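Helicase of the snf2/rad54 family (PDB 1Z5Z) probably supplies the C-terminal RecA-like half of a SWI2/SNF2 ATPase core that couples ATP hydrolysis to movement along DNA. Local coordinates at residues P39-M44 / R93-M98; A43-E48 / L73-I78; N51-I56 / E259-I264; I99-I104 / R186-D191; V223-E228 / I264-G269. All coordinates share one frame; numbering follows the deposited sequence.

In the fold
Helix 39-55 is shared by contacts 1, 2 and 3, which bind successive parts of it to the start of helix 96-110, to helix 61-78 and to helix 257-264. Contact 1, buried, relies on a salt bridge and hydrogen bonds at a helix start; contact 2, partly buried, on an apolar seam with a charged edge; and contact 3, buried though centred about 21 Å from the chain's centre, on leucines, I264 and a cation-pi stack. Contact 4, whose touching residues are all buried, sets helix 96-110 against the parallel sheet without a hydrogen bond between its segments. Contact 5 is partly buried and largely backbone-mediated; I264 links it to contact 3, and Y45 of contact 2 bonds to both I264 and L226.

Contact 1: P39-M44 / R93-M98; sequences PEQAAM and RRSGKM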
# COMPACT_ATOMS: atom_id res chain seq x y z
N PRO A 39 4.51 -5.51 16.40
CA PRO A 39 3.57 -5.60 17.53
C PRO A 39 2.69 -4.34 17.63
O PRO A 39 1.47 -4.43 17.86
CB PRO A 39 4.50 -5.75 18.74
CG PRO A 39 5.60 -6.54 18.20
CD PRO A 39 5.87 -5.93 16.82
N GLU A 40 3.30 -3.16 17.48
CA GLU A 40 2.55 -1.92 17.55
C GLU A 40 1.44 -1.97 16.47
O GLU A 40 0.25 -1.79 16.77
CB GLU A 40 3.48 -0.72 17.35
CG GLU A 40 2.76 0.68 17.34
CD GLU A 40 3.69 1.87 16.96
OE1 GLU A 40 4.75 1.65 16.34
OE2 GLU A 40 3.34 3.04 17.25
N GLN A 41 1.81 -2.28 15.23
CA GLN A 41 0.83 -2.35 14.14
C GLN A 41 -0.29 -3.35 14.39
O GLN A 41 -1.46 -3.07 14.09
CB GLN A 41 1.52 -2.69 12.80
CG GLN A 41 2.35 -1.56 12.20
CD GLN A 41 3.03 -1.96 10.88
OE1 GLN A 41 3.80 -2.94 10.82
NE2 GLN A 41 2.73 -1.22 9.81
N ALA A 42 0.06 -4.52 14.92
CA ALA A 42 -0.93 -5.56 15.17
C ALA A 42 -1.90 -5.09 16.23
O ALA A 42 -3.11 -5.33 16.14
CB ALA A 42 -0.25 -6.87 15.59
N ALA A 43 -1.39 -4.39 17.24
CA ALA A 43 -2.28 -3.89 18.28
C ALA A 43 -3.25 -2.84 17.74
O ALA A 43 -4.41 -2.84 18.10
CB ALA A 43 -1.49 -3.31 19.42
N MET A 44 -2.77 -1.94 16.89
CA MET A 44 -3.65 -0.89 16.35
C MET A 44 -4.67 -1.53 15.41
O MET A 44 -5.86 -1.21 15.45
CB MET A 44 -2.82 0.15 15.58
CG MET A 44 -1.99 1.05 16.46
SD MET A 44 -0.75 1.89 15.50
CE MET A 44 -1.70 3.19 14.73
N ARG A 93 11.71 0.90 11.42
CA ARG A 93 11.38 0.04 12.57
C ARG A 93 9.90 -0.13 12.92
O ARG A 93 9.48 -1.20 13.36
CB ARG A 93 12.12 0.53 13.84
CG ARG A 93 11.68 -0.10 15.17
CD ARG A 93 12.47 0.40 16.34
NE ARG A 93 13.09 1.73 16.14
CZ ARG A 93 13.46 2.53 17.12
NH1 ARG A 93 13.98 3.68 16.84
NH2 ARG A 93 13.14 2.27 18.37
N ARG A 94 9.11 0.92 12.74
CA ARG A 94 7.70 0.85 13.07
C ARG A 94 6.82 0.17 12.01
O ARG A 94 5.64 -0.11 12.25
CB ARG A 94 7.19 2.26 13.35
CG ARG A 94 7.96 2.94 14.50
CD ARG A 94 7.40 4.33 14.75
NE ARG A 94 6.02 4.27 15.20
CZ ARG A 94 5.23 5.33 15.32
NH1 ARG A 94 3.98 5.20 15.75
NH2 ARG A 94 5.69 6.52 14.98
N SER A 95 7.40 -0.15 10.86
CA SER A 95 6.62 -0.76 9.80
C SER A 95 7.16 -2.08 9.18
O SER A 95 8.21 -2.10 8.57
CB SER A 95 6.39 0.32 8.69
OG SER A 95 6.01 -0.29 7.44
N GLY A 96 6.41 -3.17 9.33
CA GLY A 96 6.82 -4.42 8.71
C GLY A 96 7.16 -4.23 7.23
O GLY A 96 8.17 -4.77 6.77
N LYS A 97 6.34 -3.44 6.51
CA LYS A 97 6.55 -3.14 5.08
C LYS A 97 7.80 -2.33 4.80
O LYS A 97 8.55 -2.62 3.86
CB LYS A 97 5.33 -2.38 4.48
CG LYS A 97 4.10 -3.25 4.22
CD LYS A 97 3.08 -2.51 3.34
CE LYS A 97 1.81 -3.29 3.19
NZ LYS A 97 0.78 -2.49 2.50
N MET A 98 8.02 -1.28 5.59
CA MET A 98 9.20 -0.44 5.45
C MET A 98 10.44 -1.31 5.70
O MET A 98 11.44 -1.19 5.01
CB MET A 98 9.17 0.69 6.49
CG MET A 98 9.06 2.11 5.96
SD MET A 98 8.83 2.45 4.20
CE MET A 98 10.51 2.58 3.81
O HOH W 1 3.62 -2.92 7.60
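E40 and R94 form a two-pronged salt bridge just ahead of the N-cap of helix 96-110, tying helix 39-55 to the start of that helix. E40 is fully extended, with CG anti to the backbone N (chi1 177°), which carries its carboxylate out to the arginine. R94 bends at chi3 and turns the side of its guanidinium, not its end, to the acid: NE donates to E40 OE1 over 3.1 Å, on the syn lone pair, and NH1 to E40 OE2 over 2.7 Å. The carboxylate and guanidinium planes are nearly coplanar, 16° apart. K86 is a second cationic partner of E40, while R94 NH2 bonds to the carbonyls of G87 and E89.

One residue along, extended Q41 reaches the helix start itself. Its OE1 accepts an almost straight bond, 3.0 Å, from G96 N, and its NE2 donates both to I78 O and to a water 2.9 Å away. OG of S95, the N-cap residue, also hydrogen-bonds with D80 O. The first amides of the helix are therefore satisfied in three different ways: G96 N by Q41, K97 N by the same water at 3.0 Å, and M98 N by S95 OG at 2.9 Å.

Contact 2: A43-E48 / L73-I78; sequences AMYKAE and LKLKQI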
# COMPACT_ATOMS: atom_id res chain seq x y z
N ALA A 43 -1.39 -4.39 17.24
CA ALA A 43 -2.28 -3.89 18.28
C ALA A 43 -3.25 -2.84 17.74
O ALA A 43 -4.41 -2.84 18.10
CB ALA A 43 -1.49 -3.31 19.42
N MET A 44 -2.77 -1.94 16.89
CA MET A 44 -3.65 -0.89 16.35
C MET A 44 -4.67 -1.53 15.41
O MET A 44 -5.86 -1.21 15.45
CB MET A 44 -2.82 0.15 15.58
CG MET A 44 -1.99 1.05 16.46
SD MET A 44 -0.75 1.89 15.50
CE MET A 44 -1.70 3.19 14.73
N TYR A 45 -4.21 -2.46 14.59
CA TYR A 45 -5.08 -3.15 13.65
C TYR A 45 -6.22 -3.82 14.41
O TYR A 45 -7.40 -3.69 14.05
CB TYR A 45 -4.30 -4.22 12.87
CG TYR A 45 -5.10 -4.84 11.73
CD1 TYR A 45 -4.85 -4.46 10.39
CD2 TYR A 45 -6.08 -5.80 11.95
CE1 TYR A 45 -5.57 -5.02 9.32
CE2 TYR A 45 -6.80 -6.37 10.87
CZ TYR A 45 -6.52 -5.97 9.56
OH TYR A 45 -7.19 -6.52 8.49
N LYS A 46 -5.88 -4.54 15.47
CA LYS A 46 -6.88 -5.24 16.25
C LYS A 46 -7.90 -4.30 16.92
O LYS A 46 -9.11 -4.55 16.89
CB LYS A 46 -6.21 -6.13 17.31
CG LYS A 46 -7.19 -7.12 17.97
CD LYS A 46 -6.45 -8.14 18.81
CE LYS A 46 -7.42 -9.06 19.57
NZ LYS A 46 -6.66 -9.74 20.69
N ALA A 47 -7.43 -3.22 17.50
CA ALA A 47 -8.33 -2.29 18.15
C ALA A 47 -9.38 -1.78 17.20
O ALA A 47 -10.58 -1.80 17.50
CB ALA A 47 -7.55 -1.14 18.74
N GLU A 48 -8.95 -1.31 16.03
CA GLU A 48 -9.86 -0.76 15.03
C GLU A 48 -10.85 -1.81 14.53
O GLU A 48 -12.02 -1.50 14.23
CB GLU A 48 -9.02 -0.21 13.85
CG GLU A 48 -9.82 0.41 12.70
CD GLU A 48 -10.86 1.47 13.17
OE1 GLU A 48 -10.57 2.21 14.12
OE2 GLU A 48 -11.96 1.54 12.58
N LEU A 73 -10.26 2.36 5.67
CA LEU A 73 -9.24 3.37 5.49
C LEU A 73 -8.19 3.30 6.59
O LEU A 73 -6.98 3.31 6.31
CB LEU A 73 -9.89 4.77 5.49
CG LEU A 73 -8.93 5.96 5.38
CD1 LEU A 73 -8.13 5.85 4.09
CD2 LEU A 73 -9.74 7.29 5.40
N LYS A 74 -8.64 3.28 7.84
CA LYS A 74 -7.67 3.22 8.92
C LYS A 74 -6.80 1.95 8.89
O LYS A 74 -5.60 2.02 9.15
CB LYS A 74 -8.35 3.33 10.28
CG LYS A 74 -8.70 4.76 10.70
CD LYS A 74 -9.28 4.68 12.12
CE LYS A 74 -9.57 6.02 12.75
NZ LYS A 74 -10.35 5.79 14.00
N LEU A 75 -7.40 0.81 8.60
CA LEU A 75 -6.65 -0.43 8.52
C LEU A 75 -5.59 -0.37 7.39
O LEU A 75 -4.46 -0.84 7.56
CB LEU A 75 -7.59 -1.61 8.27
CG LEU A 75 -8.67 -1.87 9.34
CD1 LEU A 75 -9.58 -2.96 8.81
CD2 LEU A 75 -8.06 -2.27 10.68
N LYS A 76 -5.94 0.21 6.24
CA LYS A 76 -5.00 0.30 5.15
C LYS A 76 -3.86 1.18 5.56
O LYS A 76 -2.71 0.93 5.19
CB LYS A 76 -5.65 0.86 3.90
CG LYS A 76 -6.63 -0.06 3.19
CD LYS A 76 -7.22 0.74 2.01
CE LYS A 76 -8.24 -0.03 1.19
NZ LYS A 76 -8.86 0.93 0.17
N GLN A 77 -4.15 2.21 6.35
CA GLN A 77 -3.07 3.08 6.77
C GLN A 77 -2.18 2.43 7.83
O GLN A 77 -0.98 2.59 7.80
CB GLN A 77 -3.63 4.40 7.31
CG GLN A 77 -4.27 5.26 6.21
CD GLN A 77 -4.94 6.51 6.81
OE1 GLN A 77 -4.47 7.63 6.62
NE2 GLN A 77 -6.01 6.30 7.57
N ILE A 78 -2.80 1.69 8.75
CA ILE A 78 -2.07 1.02 9.82
C ILE A 78 -1.09 -0.01 9.25
O ILE A 78 0.06 -0.08 9.71
CB ILE A 78 -3.07 0.31 10.81
CG1 ILE A 78 -3.76 1.38 11.70
CG2 ILE A 78 -2.37 -0.74 11.64
CD1 ILE A 78 -4.81 0.76 12.64
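L75 and I78 project from helix 61-78 into helix 39-55 and make the apolar centre with M44 and Y45. The CD2 methyl of L75 sits squarely over one face of the Y45 ring, 3.9 Å from the centroid and only 9° off the normal, a CH-pi contact. The ring is presented to it because CG of Y45 stands anti to the backbone N (chi1 -172°). I78 lies beside this pair: its CD1 packs 3.6 Å from M44 CB and equally close to M44 O, while its CG2 is 4.2 Å from Y45 CB. The helices run antiparallel (173°), their local axes 9.6 Å apart. At its far end Y45 OH hydrogen-bonds with I264 O and L226 N.

Outward, E48 sends CG anti to its backbone N, 3.8 Å from L75 CD2; a bend at chi2 then lays the carboxylate across K74. E48 OE1 meets K74 NZ at 3.6 Å in a salt bridge, and OE2 bonds with T71 OG1. With E48 cut back to alanine, K74 would probably lose this counter-charge, T71 OG1 this partner and L75 CD2 part of its cover. No hydrogen bond joins the two segments; apolar and CH-pi contacts fill the centre, and the E48-K74 ion pair lies at its polar edge.

Contact 3: N51-I56 / E259-I264; sequences NLFNNI and ELRKVI
F53 packs against R261, L260 and I264 of helix 257-264 and has more surface buried here than any other residue of the contact. Over one face of its ring lies the guanidinium of R261, with CZ 4.0 Å from the centroid and the planes tilted by 26°, a stacked cation-pi pair. R261 NH2 extends past the ring toward F53 CB, 3.6 Å away. The arginine starts out with CG anti to the backbone N (chi1 -175°) and then bends at chi3, folding its head back over the phenyl group; E265 pairs with its NE and helps fix that turn. The outer end of the ring presses against the helix itself, F53 CZ standing 3.5 Å from R261 CA.

Helices 39-55 and 257-264 run antiparallel here, their local axes 11.9 Å apart and 172° from one another, so that side chains must span the gap. L260 does so tip to tip with L52, CD2 to CD2 at 3.8 Å, and brings its CG to 4.2 Å from F53 CZ. A serine in place of F53 would probably open a gap between the helices and leave the R261 guanidinium without its aromatic platform. I264 CD1 closes the seam, 3.8 Å from L52 CD2 and 3.9 Å from F53 CE1.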
# COMPACT_ATOMS: atom_id res chain seq x y z
N ASN A 51 -13.30 -2.02 17.32
CA ASN A 51 -14.16 -0.86 17.32
C ASN A 51 -15.23 -1.01 16.22
O ASN A 51 -16.42 -0.82 16.47
CB ASN A 51 -13.33 0.42 17.14
CG ASN A 51 -12.53 0.78 18.42
OD1 ASN A 51 -12.89 0.38 19.53
ND2 ASN A 51 -11.45 1.55 18.25
N LEU A 52 -14.85 -1.42 15.01
CA LEU A 52 -15.88 -1.56 13.98
C LEU A 52 -16.98 -2.54 14.41
O LEU A 52 -18.16 -2.21 14.31
CB LEU A 52 -15.29 -2.04 12.65
CG LEU A 52 -16.39 -2.18 11.59
CD1 LEU A 52 -17.03 -0.80 11.39
CD2 LEU A 52 -15.84 -2.71 10.27
N PHE A 53 -16.61 -3.74 14.87
CA PHE A 53 -17.63 -4.70 15.27
C PHE A 53 -18.40 -4.35 16.52
O PHE A 53 -19.48 -4.92 16.73
CB PHE A 53 -17.06 -6.13 15.33
CG PHE A 53 -16.70 -6.66 13.97
CD1 PHE A 53 -15.37 -6.72 13.56
CD2 PHE A 53 -17.69 -6.98 13.05
CE1 PHE A 53 -15.05 -7.09 12.28
CE2 PHE A 53 -17.37 -7.34 11.76
CZ PHE A 53 -16.06 -7.40 11.38
N ASN A 54 -17.89 -3.44 17.33
CA ASN A 54 -18.59 -3.02 18.54
C ASN A 54 -19.79 -2.11 18.17
O ASN A 54 -20.78 -2.10 18.88
CB ASN A 54 -17.65 -2.20 19.44
CG ASN A 54 -16.80 -3.04 20.38
OD1 ASN A 54 -16.09 -2.47 21.23
ND2 ASN A 54 -16.84 -4.34 20.24
N ASN A 55 -19.68 -1.36 17.07
CA ASN A 55 -20.73 -0.41 16.68
C ASN A 55 -21.48 -0.65 15.37
O ASN A 55 -22.49 0.01 15.12
CB ASN A 55 -20.15 1.00 16.65
CG ASN A 55 -19.49 1.38 17.95
OD1 ASN A 55 -20.15 1.49 18.97
ND2 ASN A 55 -18.19 1.57 17.92
N ILE A 56 -20.99 -1.58 14.56
CA ILE A 56 -21.59 -1.89 13.27
C ILE A 56 -23.05 -2.39 13.33
O ILE A 56 -23.81 -2.21 12.37
CB ILE A 56 -20.73 -2.92 12.55
CG1 ILE A 56 -21.33 -3.27 11.18
CG2 ILE A 56 -20.60 -4.16 13.42
CD1 ILE A 56 -20.49 -2.86 9.98
N GLU A 259 -19.30 -12.22 6.85
CA GLU A 259 -18.40 -12.22 5.71
C GLU A 259 -17.34 -11.13 5.88
O GLU A 259 -16.16 -11.35 5.58
CB GLU A 259 -19.16 -11.96 4.42
CG GLU A 259 -19.94 -13.15 3.92
CD GLU A 259 -20.87 -12.77 2.79
OE1 GLU A 259 -21.12 -13.63 1.92
OE2 GLU A 259 -21.35 -11.61 2.78
N LEU A 260 -17.77 -9.96 6.37
CA LEU A 260 -16.84 -8.86 6.58
C LEU A 260 -15.73 -9.24 7.58
O LEU A 260 -14.54 -8.99 7.37
CB LEU A 260 -17.59 -7.63 7.09
CG LEU A 260 -16.72 -6.39 7.37
CD1 LEU A 260 -16.13 -5.89 6.06
CD2 LEU A 260 -17.54 -5.29 8.04
N ARG A 261 -16.12 -9.88 8.67
CA ARG A 261 -15.14 -10.27 9.69
C ARG A 261 -14.08 -11.23 9.13
O ARG A 261 -12.93 -11.20 9.56
CB ARG A 261 -15.87 -10.92 10.88
CG ARG A 261 -14.98 -11.26 12.06
CD ARG A 261 -15.78 -11.75 13.27
NE ARG A 261 -15.42 -10.93 14.42
CZ ARG A 261 -16.27 -10.19 15.12
NH1 ARG A 261 -17.55 -10.19 14.79
NH2 ARG A 261 -15.83 -9.42 16.12
N LYS A 262 -14.47 -12.05 8.17
CA LYS A 262 -13.56 -13.01 7.54
C LYS A 262 -12.50 -12.22 6.76
O LYS A 262 -11.29 -12.52 6.75
CB LYS A 262 -14.36 -13.93 6.59
CG LYS A 262 -14.06 -15.44 6.70
CD LYS A 262 -14.04 -15.93 8.17
CE LYS A 262 -15.34 -16.62 8.62
NZ LYS A 262 -15.23 -17.04 10.05
N VAL A 263 -12.96 -11.16 6.11
CA VAL A 263 -12.06 -10.34 5.32
C VAL A 263 -11.10 -9.48 6.12
O VAL A 263 -9.89 -9.49 5.84
CB VAL A 263 -12.86 -9.44 4.38
CG1 VAL A 263 -11.92 -8.43 3.69
CG2 VAL A 263 -13.58 -10.34 3.35
N ILE A 264 -11.59 -8.80 7.16
CA ILE A 264 -10.70 -7.89 7.90
C ILE A 264 -10.08 -8.25 9.27
O ILE A 264 -9.09 -7.65 9.70
CB ILE A 264 -11.39 -6.52 8.06
CG1 ILE A 264 -12.43 -6.56 9.17
CG2 ILE A 264 -12.06 -6.12 6.73
CD1 ILE A 264 -13.23 -5.26 9.33

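Contact 4: I99-I104 / R186-D191; sequences IRTMEI and RVIHFD
T101 and F190 meet with the threonine hydroxyl at the edge of the phenyl ring, close to its plane: OG1 lies 3.5 Å from F190 CE1. Another part of the rim faces D191 OD1, also in the ring plane. F190 further touches M98 on helix 96-110 and M124 and I128 on helix 122-136, so the ring has both apolar and polar neighbours. The other flat group, the guanidinium of R186, is approached obliquely by I104; the nearer contact there is made by the arginine's chain, with I104 CG2 4.3 Å from R186 CD. D113 takes R186 NE in a salt bridge.

Here helix 96-110 packs on the parallel sheet of the RecA-like fold. Strand 186-189 lies within that sheet between 115-119 and 216-222, and the local helix axis runs 10.8 Å from it in nearly the reverse direction (177°). I188 meets both T101 and I104. Its CD1 touches I104 CG2 tip to tip at 3.8 Å and comes obliquely to T101 CG2 at 4.0 Å. Both CG2 methyls stand anti to their backbone N, which turns them to the strand; in T101 this leaves OG1 beside the backbone N (chi1 -63°), where it hydrogen-bonds with K97 O, one turn earlier in the helix. T101 also touches L220, and I104 touches H218, both of the neighbouring strand 216-222.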
# COMPACT_ATOMS: atom_id res chain seq x y z
N ILE A 99 10.36 -2.20 6.68
CA ILE A 99 11.49 -3.06 6.98
C ILE A 99 11.83 -3.93 5.77
O ILE A 99 13.00 -4.08 5.43
CB ILE A 99 11.19 -3.94 8.22
CG1 ILE A 99 11.27 -3.09 9.48
CG2 ILE A 99 12.18 -5.14 8.29
CD1 ILE A 99 10.50 -3.69 10.67
N ARG A 100 10.82 -4.51 5.12
CA ARG A 100 11.11 -5.33 3.96
C ARG A 100 11.54 -4.46 2.79
O ARG A 100 12.36 -4.88 1.97
CB ARG A 100 9.90 -6.18 3.54
CG ARG A 100 9.56 -7.29 4.49
CD ARG A 100 10.58 -8.41 4.40
NE ARG A 100 9.95 -9.64 3.91
CZ ARG A 100 10.25 -10.23 2.76
NH1 ARG A 100 9.60 -11.34 2.41
NH2 ARG A 100 11.19 -9.71 1.96
N THR A 101 11.01 -3.24 2.71
CA THR A 101 11.37 -2.37 1.60
C THR A 101 12.87 -2.03 1.58
O THR A 101 13.49 -2.04 0.51
CB THR A 101 10.51 -1.07 1.63
OG1 THR A 101 9.13 -1.43 1.43
CG2 THR A 101 10.97 -0.09 0.51
N MET A 102 13.44 -1.70 2.73
CA MET A 102 14.87 -1.40 2.77
C MET A 102 15.66 -2.68 2.39
O MET A 102 16.71 -2.58 1.77
CB MET A 102 15.29 -0.91 4.16
CG MET A 102 14.58 0.41 4.62
SD MET A 102 14.41 1.69 3.37
CE MET A 102 16.18 2.18 3.15
N GLU A 103 15.15 -3.87 2.72
CA GLU A 103 15.85 -5.10 2.35
C GLU A 103 15.83 -5.25 0.86
O GLU A 103 16.84 -5.63 0.26
CB GLU A 103 15.22 -6.35 2.97
CG GLU A 103 15.05 -6.25 4.48
CD GLU A 103 14.44 -7.50 5.11
OE1 GLU A 103 13.66 -8.22 4.44
OE2 GLU A 103 14.72 -7.74 6.29
N ILE A 104 14.69 -4.95 0.24
CA ILE A 104 14.59 -5.08 -1.21
C ILE A 104 15.48 -4.06 -1.89
O ILE A 104 16.18 -4.33 -2.86
CB ILE A 104 13.14 -4.87 -1.71
CG1 ILE A 104 12.25 -6.05 -1.28
CG2 ILE A 104 13.16 -4.67 -3.20
CD1 ILE A 104 10.70 -5.76 -1.36
N ARG A 186 13.04 -2.13 -11.20
CA ARG A 186 12.40 -2.74 -10.04
C ARG A 186 11.20 -1.88 -9.64
O ARG A 186 11.28 -0.65 -9.60
CB ARG A 186 13.43 -2.80 -8.93
CG ARG A 186 12.95 -3.29 -7.62
CD ARG A 186 13.24 -4.75 -7.47
NE ARG A 186 14.62 -5.11 -7.79
CZ ARG A 186 15.21 -6.22 -7.35
NH1 ARG A 186 14.52 -7.06 -6.57
NH2 ARG A 186 16.45 -6.54 -7.72
N VAL A 187 10.08 -2.53 -9.34
CA VAL A 187 8.89 -1.81 -8.97
C VAL A 187 8.39 -2.44 -7.68
O VAL A 187 8.28 -3.67 -7.59
CB VAL A 187 7.76 -1.95 -10.07
CG1 VAL A 187 6.50 -1.20 -9.63
CG2 VAL A 187 8.24 -1.42 -11.42
N ILE A 188 8.14 -1.59 -6.67
CA ILE A 188 7.58 -2.04 -5.40
C ILE A 188 6.17 -1.43 -5.25
O ILE A 188 6.01 -0.18 -5.22
CB ILE A 188 8.40 -1.55 -4.20
CG1 ILE A 188 9.79 -2.21 -4.22
CG2 ILE A 188 7.68 -1.88 -2.87
CD1 ILE A 188 10.72 -1.72 -3.08
N HIS A 189 5.14 -2.28 -5.20
CA HIS A 189 3.79 -1.79 -4.98
C HIS A 189 3.59 -1.87 -3.46
O HIS A 189 3.32 -2.92 -2.90
CB HIS A 189 2.79 -2.60 -5.79
CG HIS A 189 2.96 -2.40 -7.27
ND1 HIS A 189 2.77 -1.17 -7.87
CD2 HIS A 189 3.38 -3.23 -8.25
CE1 HIS A 189 3.06 -1.26 -9.16
NE2 HIS A 189 3.43 -2.51 -9.41
N PHE A 190 3.79 -0.74 -2.80
CA PHE A 190 3.73 -0.66 -1.33
C PHE A 190 2.40 -1.06 -0.74
O PHE A 190 2.33 -1.64 0.35
CB PHE A 190 4.11 0.74 -0.89
CG PHE A 190 4.58 0.82 0.52
CD1 PHE A 190 5.92 0.55 0.83
CD2 PHE A 190 3.71 1.15 1.54
CE1 PHE A 190 6.38 0.62 2.13
CE2 PHE A 190 4.16 1.22 2.87
CZ PHE A 190 5.50 0.96 3.17
N ASP A 191 1.31 -0.72 -1.44
CA ASP A 191 -0.03 -1.11 -1.00
C ASP A 191 -0.88 -1.22 -2.27
O ASP A 191 -0.42 -0.84 -3.35
CB ASP A 191 -0.61 -0.10 0.02
CG ASP A 191 -0.50 1.32 -0.45
OD1 ASP A 191 0.07 2.15 0.30
OD2 ASP A 191 -0.97 1.62 -1.57

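Contact 5: V223-E228 / I264-G269; sequences VGTLEE and IELSVG
The N-cap turn that leads from strand 216-222 into helix 226-236 is met here by the chain leaving helix 257-264. G224 and S267 make the direct link: S267 N donates to G224 O over 3.0 Å, in the carbonyl plane and on a lone pair. The same oxygen receives a CA-H...O contact from L266 CA at 3.5 Å. G224 has a positive phi of 73°, and a CB on it would run into V268 CG2, a methyl that packs 3.7 Å from V223 O. E228 OE2 reaches back to accept from G224 N at 2.8 Å, which helps hold the turn in shape.

T225 and L266 lie side by side, pointing the same way, with T225 CG2 3.8 Å from L266 CD1. OG1 of T225 stands between its backbone N and carbonyl carbon (chi1 67°), from where it accepts from E227 N at 3.1 Å and also hydrogen-bonds with S222 O. L226 CB rests 4.2 Å from I264 CA. S267 OG has K229 NZ as its partner. A threonine hydroxyl accepting from an amide of the first turn is a helix N-cap, here at a strand-to-helix junction of a RecA-like domain.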
# COMPACT_ATOMS: atom_id res chain seq x y z
N VAL A 223 0.81 -9.79 6.31
CA VAL A 223 0.43 -11.13 6.75
C VAL A 223 -0.73 -11.13 7.71
O VAL A 223 -0.72 -10.41 8.71
CB VAL A 223 1.65 -11.89 7.41
CG1 VAL A 223 1.17 -13.23 8.00
CG2 VAL A 223 2.75 -12.13 6.33
N GLY A 224 -1.74 -11.92 7.37
CA GLY A 224 -2.92 -12.07 8.20
C GLY A 224 -3.90 -10.90 8.25
O GLY A 224 -4.73 -10.83 9.15
N THR A 225 -3.82 -10.00 7.27
CA THR A 225 -4.72 -8.84 7.29
C THR A 225 -5.60 -8.85 6.09
O THR A 225 -5.49 -9.76 5.25
CB THR A 225 -3.93 -7.55 7.24
OG1 THR A 225 -3.30 -7.48 5.97
CG2 THR A 225 -2.89 -7.52 8.33
N LEU A 226 -6.43 -7.81 5.97
CA LEU A 226 -7.33 -7.72 4.84
C LEU A 226 -6.51 -7.68 3.56
O LEU A 226 -7.06 -8.04 2.51
CB LEU A 226 -8.22 -6.43 4.90
CG LEU A 226 -7.57 -5.08 4.57
CD1 LEU A 226 -8.65 -4.02 4.52
CD2 LEU A 226 -6.53 -4.68 5.61
N GLU A 227 -5.24 -7.25 3.62
CA GLU A 227 -4.48 -7.23 2.36
C GLU A 227 -4.27 -8.67 1.86
O GLU A 227 -4.36 -8.97 0.66
CB GLU A 227 -3.11 -6.57 2.56
CG GLU A 227 -3.18 -5.07 2.91
CD GLU A 227 -1.80 -4.43 2.96
OE1 GLU A 227 -1.63 -3.27 2.49
OE2 GLU A 227 -0.88 -5.09 3.48
N GLU A 228 -3.99 -9.57 2.79
CA GLU A 228 -3.80 -10.96 2.41
C GLU A 228 -5.11 -11.58 1.92
O GLU A 228 -5.10 -12.30 0.92
CB GLU A 228 -3.28 -11.79 3.59
CG GLU A 228 -2.91 -13.21 3.15
CD GLU A 228 -1.90 -13.82 4.07
OE1 GLU A 228 -0.92 -14.40 3.56
OE2 GLU A 228 -2.08 -13.70 5.29
N ILE A 264 -11.59 -8.80 7.16
CA ILE A 264 -10.70 -7.89 7.90
C ILE A 264 -10.08 -8.25 9.27
O ILE A 264 -9.09 -7.65 9.70
CB ILE A 264 -11.39 -6.52 8.06
CG1 ILE A 264 -12.43 -6.56 9.17
CG2 ILE A 264 -12.06 -6.12 6.73
CD1 ILE A 264 -13.23 -5.26 9.33
N GLU A 265 -10.66 -9.22 9.97
CA GLU A 265 -10.13 -9.56 11.27
C GLU A 265 -8.69 -10.08 11.14
O GLU A 265 -8.36 -10.75 10.20
CB GLU A 265 -11.06 -10.59 11.89
CG GLU A 265 -10.57 -11.31 13.08
CD GLU A 265 -11.75 -11.93 13.81
OE1 GLU A 265 -12.42 -11.21 14.61
OE2 GLU A 265 -12.01 -13.11 13.53
N LEU A 266 -7.84 -9.76 12.10
CA LEU A 266 -6.46 -10.20 12.08
C LEU A 266 -6.38 -11.71 12.35
O LEU A 266 -6.85 -12.16 13.39
CB LEU A 266 -5.69 -9.45 13.14
CG LEU A 266 -4.15 -9.52 13.07
CD1 LEU A 266 -3.61 -8.85 11.79
CD2 LEU A 266 -3.58 -8.83 14.30
N SER A 267 -5.81 -12.48 11.43
CA SER A 267 -5.70 -13.92 11.63
C SER A 267 -4.26 -14.39 11.90
O SER A 267 -3.79 -15.37 11.33
CB SER A 267 -6.25 -14.64 10.41
OG SER A 267 -5.66 -14.15 9.22
N VAL A 268 -3.58 -13.67 12.78
CA VAL A 268 -2.21 -13.93 13.17
C VAL A 268 -2.18 -14.79 14.44
O VAL A 268 -2.98 -14.60 15.34
CB VAL A 268 -1.48 -12.59 13.45
CG1 VAL A 268 -0.19 -12.83 14.19
CG2 VAL A 268 -1.24 -11.86 12.11
N GLY A 269 -1.26 -15.73 14.48
CA GLY A 269 -1.15 -16.58 15.66
C GLY A 269 -0.93 -15.69 16.87
O GLY A 269 -0.21 -14.69 16.80